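Long-range contact in hydrolase, NUDIX family (PDB 3F6A), which probably hydrolyses a nucleoside diphosphate linked to another moiety, as Nudix hydrolases do, though its own substrate is not established: residues A[79-91]-A[96-108]. Numbering follows the deposited sequence.
Sequences KLLINPIHTILGD and HSHIDFVYYATTT
A classic beta bulge lies at the start of strand 86-90, where it pairs with strand 98-106 in an antiparallel hairpin of the Nudix fold: Ile85 and His86 both face Val102. Val102 O accepts a hydrogen bond from Ile85 N at 2.7 Å, nearly in line with its C=O bond, and only a weak one from His86 N; Val102 N donates one to His86 O. Beyond the bulge the ladder is regular, Ile88 sharing two backbone hydrogen bonds with Asp100 and Gly90 two with His98.

Around the bulge, two tyrosines that follow Val102 take aliphatic groups on their faces. Pro84 CA sits over the Tyr103 ring, 4.0 Å from its centroid, while Ile82 CG1 meets the edge at Tyr103 CE1 (3.6 Å). Ile85 crosses Tyr104 at about a right angle. Ile85 has CG1 beside its backbone N (chi1 -55°) and CG2 anti to it, which brings CG1 over the Tyr104 ring in a CH-pi contact and CG2 to 3.6 Å from Tyr104 CE2. Tyr104 OH lies in the plane of the His86 ring, 3.4 Å from His86 CD2.

On the sheet face carrying Thr87 and Phe101, these side chains lie side by side, Thr87 OG1 at the ring edge 3.6 Å from Phe101 CD1; Phe101 also meets Phe101 of the second subunit. At the far end the His98 ring lies against Gly90, whose CA stands over one face, and a water links Asp91 OD1 to Ser97 OG.

Backbone hydrogen bonds join the strands, and the CH-pi contacts add packing over the rings. One carboxylate oxygen, Glu146 OE1 of helix 138-150, is hydrogen-bonded by both His86 NE2 and Tyr104 OH, which ties the bulged end to that helix, helps fix both rings and would probably polarise them.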
# COMPACT_ATOMS: atom_id res chain seq x y z
N LYS A 79 -0.89 14.74 4.05
CA LYS A 79 -1.60 13.90 5.00
C LYS A 79 -1.23 12.44 4.90
O LYS A 79 -1.30 11.83 3.82
CB LYS A 79 -3.11 14.07 4.84
CG LYS A 79 -3.61 15.45 5.24
CD LYS A 79 -5.13 15.55 5.22
CE LYS A 79 -5.59 16.94 5.66
NZ LYS A 79 -7.08 17.09 5.66
N LEU A 80 -0.82 11.87 6.03
CA LEU A 80 -0.44 10.47 6.10
C LEU A 80 -1.73 9.65 6.13
O LEU A 80 -2.55 9.80 7.05
CB LEU A 80 0.38 10.21 7.37
CG LEU A 80 0.86 8.77 7.57
CD1 LEU A 80 1.90 8.42 6.51
CD2 LEU A 80 1.44 8.62 8.96
N LEU A 81 -1.91 8.80 5.13
CA LEU A 81 -3.11 7.99 5.03
C LEU A 81 -2.92 6.62 5.66
O LEU A 81 -1.81 6.24 6.01
CB LEU A 81 -3.48 7.82 3.56
CG LEU A 81 -3.60 9.09 2.73
CD1 LEU A 81 -3.87 8.73 1.28
CD2 LEU A 81 -4.71 9.97 3.29
N ILE A 82 -4.02 5.89 5.82
CA ILE A 82 -3.95 4.55 6.38
C ILE A 82 -3.35 3.67 5.29
O ILE A 82 -3.81 3.66 4.15
CB ILE A 82 -5.35 4.03 6.81
CG1 ILE A 82 -5.36 2.50 6.84
CG2 ILE A 82 -6.41 4.53 5.88
CD1 ILE A 82 -4.49 1.91 7.91
N ASN A 83 -2.31 2.93 5.66
CA ASN A 83 -1.59 2.07 4.73
C ASN A 83 -2.24 0.68 4.68
O ASN A 83 -2.75 0.19 5.68
CB ASN A 83 -0.13 1.95 5.20
CG ASN A 83 0.83 1.64 4.08
OD1 ASN A 83 1.70 0.77 4.21
ND2 ASN A 83 0.70 2.36 2.97
N PRO A 84 -2.24 0.03 3.50
CA PRO A 84 -2.84 -1.31 3.41
C PRO A 84 -1.99 -2.31 4.19
O PRO A 84 -0.82 -2.05 4.44
CB PRO A 84 -2.83 -1.60 1.91
CG PRO A 84 -1.64 -0.82 1.41
CD PRO A 84 -1.78 0.49 2.18
N ILE A 85 -2.60 -3.43 4.58
CA ILE A 85 -1.89 -4.47 5.32
C ILE A 85 -1.07 -5.27 4.31
O ILE A 85 0.07 -5.67 4.58
CB ILE A 85 -2.86 -5.45 6.02
CG1 ILE A 85 -3.83 -4.70 6.92
CG2 ILE A 85 -2.06 -6.46 6.84
CD1 ILE A 85 -3.18 -3.98 8.09
N HIS A 86 -1.67 -5.52 3.16
CA HIS A 86 -1.02 -6.27 2.09
C HIS A 86 -1.42 -5.69 0.74
O HIS A 86 -2.44 -5.01 0.63
CB HIS A 86 -1.44 -7.74 2.12
CG HIS A 86 -1.00 -8.48 3.34
ND1 HIS A 86 0.33 -8.61 3.70
CD2 HIS A 86 -1.71 -9.17 4.26
CE1 HIS A 86 0.42 -9.35 4.79
NE2 HIS A 86 -0.80 -9.71 5.15
N THR A 87 -0.61 -5.99 -0.26
CA THR A 87 -0.86 -5.55 -1.63
C THR A 87 -0.77 -6.79 -2.51
O THR A 87 0.27 -7.46 -2.57
CB THR A 87 0.17 -4.50 -2.08
OG1 THR A 87 0.04 -3.33 -1.26
CG2 THR A 87 -0.06 -4.11 -3.52
N ILE A 88 -1.86 -7.09 -3.20
CA ILE A 88 -1.92 -8.27 -4.06
C ILE A 88 -2.31 -7.98 -5.51
O ILE A 88 -3.12 -7.10 -5.79
CB ILE A 88 -2.92 -9.29 -3.46
CG1 ILE A 88 -2.44 -9.72 -2.08
CG2 ILE A 88 -3.08 -10.49 -4.40
CD1 ILE A 88 -3.41 -10.63 -1.34
N LEU A 89 -1.72 -8.74 -6.43
CA LEU A 89 -2.03 -8.58 -7.85
C LEU A 89 -3.07 -9.63 -8.24
O LEU A 89 -2.82 -10.84 -8.15
CB LEU A 89 -0.77 -8.75 -8.70
CG LEU A 89 -0.96 -8.60 -10.22
CD1 LEU A 89 -1.45 -7.19 -10.55
CD2 LEU A 89 0.36 -8.89 -10.92
N GLY A 90 -4.24 -9.15 -8.66
CA GLY A 90 -5.33 -10.02 -9.06
C GLY A 90 -5.49 -10.08 -10.56
O GLY A 90 -5.13 -9.15 -11.29
N ASP A 91 -6.07 -11.19 -11.03
CA ASP A 91 -6.24 -11.42 -12.46
C ASP A 91 -7.70 -11.64 -12.82
O ASP A 91 -8.08 -11.55 -13.99
CB ASP A 91 -5.42 -12.65 -12.85
CG ASP A 91 -4.83 -12.55 -14.23
OD1 ASP A 91 -4.35 -11.45 -14.60
OD2 ASP A 91 -4.84 -13.57 -14.95
N HIS A 96 -9.56 -8.34 -15.27
CA HIS A 96 -8.48 -7.59 -15.89
C HIS A 96 -7.45 -7.46 -14.76
O HIS A 96 -7.82 -7.42 -13.59
CB HIS A 96 -8.95 -6.21 -16.38
CG HIS A 96 -9.52 -5.33 -15.31
ND1 HIS A 96 -8.72 -4.67 -14.39
CD2 HIS A 96 -10.79 -4.99 -15.03
CE1 HIS A 96 -9.49 -3.95 -13.59
NE2 HIS A 96 -10.75 -4.13 -13.95
N SER A 97 -6.17 -7.44 -15.12
CA SER A 97 -5.13 -7.35 -14.10
C SER A 97 -5.39 -6.15 -13.22
O SER A 97 -5.75 -5.08 -13.70
CB SER A 97 -3.75 -7.25 -14.75
OG SER A 97 -2.73 -7.51 -13.79
N HIS A 98 -5.22 -6.33 -11.91
CA HIS A 98 -5.45 -5.23 -10.99
C HIS A 98 -4.72 -5.42 -9.67
O HIS A 98 -4.46 -6.54 -9.23
CB HIS A 98 -6.95 -5.08 -10.71
CG HIS A 98 -7.59 -6.31 -10.16
ND1 HIS A 98 -7.81 -6.51 -8.81
CD2 HIS A 98 -8.08 -7.41 -10.78
CE1 HIS A 98 -8.41 -7.67 -8.62
NE2 HIS A 98 -8.59 -8.24 -9.80
N ILE A 99 -4.40 -4.29 -9.05
CA ILE A 99 -3.74 -4.29 -7.76
C ILE A 99 -4.85 -4.22 -6.72
O ILE A 99 -5.80 -3.45 -6.87
CB ILE A 99 -2.84 -3.05 -7.61
CG1 ILE A 99 -1.60 -3.21 -8.50
CG2 ILE A 99 -2.44 -2.85 -6.15
CD1 ILE A 99 -0.70 -2.00 -8.52
N ASP A 100 -4.74 -5.03 -5.68
CA ASP A 100 -5.74 -5.02 -4.63
C ASP A 100 -5.11 -4.68 -3.29
O ASP A 100 -4.26 -5.42 -2.79
CB ASP A 100 -6.44 -6.38 -4.54
CG ASP A 100 -7.49 -6.41 -3.45
OD1 ASP A 100 -8.49 -5.67 -3.56
OD2 ASP A 100 -7.31 -7.18 -2.48
N PHE A 101 -5.51 -3.53 -2.74
CA PHE A 101 -5.01 -3.08 -1.45
C PHE A 101 -5.88 -3.69 -0.37
O PHE A 101 -7.07 -3.38 -0.28
CB PHE A 101 -5.06 -1.55 -1.36
CG PHE A 101 -4.04 -0.86 -2.24
CD1 PHE A 101 -2.71 -1.26 -2.23
CD2 PHE A 101 -4.41 0.19 -3.07
CE1 PHE A 101 -1.76 -0.63 -3.03
CE2 PHE A 101 -3.48 0.83 -3.87
CZ PHE A 101 -2.15 0.42 -3.85
N VAL A 102 -5.28 -4.54 0.46
CA VAL A 102 -6.00 -5.23 1.52
C VAL A 102 -5.94 -4.56 2.88
O VAL A 102 -4.86 -4.25 3.38
CB VAL A 102 -5.48 -6.66 1.67
CG1 VAL A 102 -6.30 -7.41 2.71
CG2 VAL A 102 -5.53 -7.36 0.34
N TYR A 103 -7.11 -4.36 3.48
CA TYR A 103 -7.23 -3.73 4.79
C TYR A 103 -7.98 -4.64 5.74
O TYR A 103 -8.81 -5.46 5.32
CB TYR A 103 -8.00 -2.42 4.67
CG TYR A 103 -7.32 -1.35 3.86
CD1 TYR A 103 -6.62 -0.31 4.49
CD2 TYR A 103 -7.36 -1.36 2.47
CE1 TYR A 103 -5.99 0.68 3.75
CE2 TYR A 103 -6.72 -0.37 1.72
CZ TYR A 103 -6.04 0.65 2.37
OH TYR A 103 -5.41 1.63 1.65
N TYR A 104 -7.70 -4.50 7.04
CA TYR A 104 -8.39 -5.27 8.06
C TYR A 104 -9.15 -4.24 8.88
O TYR A 104 -8.67 -3.12 9.07
CB TYR A 104 -7.40 -6.04 8.95
CG TYR A 104 -6.57 -7.10 8.23
CD1 TYR A 104 -6.96 -7.62 7.00
CD2 TYR A 104 -5.40 -7.59 8.81
CE1 TYR A 104 -6.21 -8.60 6.35
CE2 TYR A 104 -4.64 -8.57 8.17
CZ TYR A 104 -5.05 -9.08 6.95
OH TYR A 104 -4.29 -10.05 6.33
N ALA A 105 -10.33 -4.61 9.37
CA ALA A 105 -11.14 -3.68 10.15
C ALA A 105 -12.05 -4.41 11.13
O ALA A 105 -12.13 -5.63 11.13
CB ALA A 105 -11.98 -2.82 9.22
N THR A 106 -12.74 -3.63 11.95
CA THR A 106 -13.66 -4.17 12.93
C THR A 106 -15.03 -3.54 12.74
O THR A 106 -15.15 -2.48 12.12
CB THR A 106 -13.19 -3.86 14.37
OG1 THR A 106 -13.09 -2.44 14.53
CG2 THR A 106 -11.83 -4.50 14.64
N THR A 107 -16.07 -4.19 13.26
CA THR A 107 -17.44 -3.68 13.19
C THR A 107 -18.14 -4.16 14.47
O THR A 107 -17.69 -5.11 15.11
CB THR A 107 -18.18 -4.17 11.93
OG1 THR A 107 -19.32 -3.33 11.69
CG2 THR A 107 -18.63 -5.61 12.08
N THR A 108 -19.24 -3.51 14.84
CA THR A 108 -19.95 -3.84 16.06
C THR A 108 -20.95 -5.01 16.09
O THR A 108 -21.07 -5.69 17.12
CB THR A 108 -20.67 -2.60 16.61
OG1 THR A 108 -21.59 -2.11 15.63
CG2 THR A 108 -19.66 -1.51 16.94
O HOH W 1 -2.40 -10.26 -12.99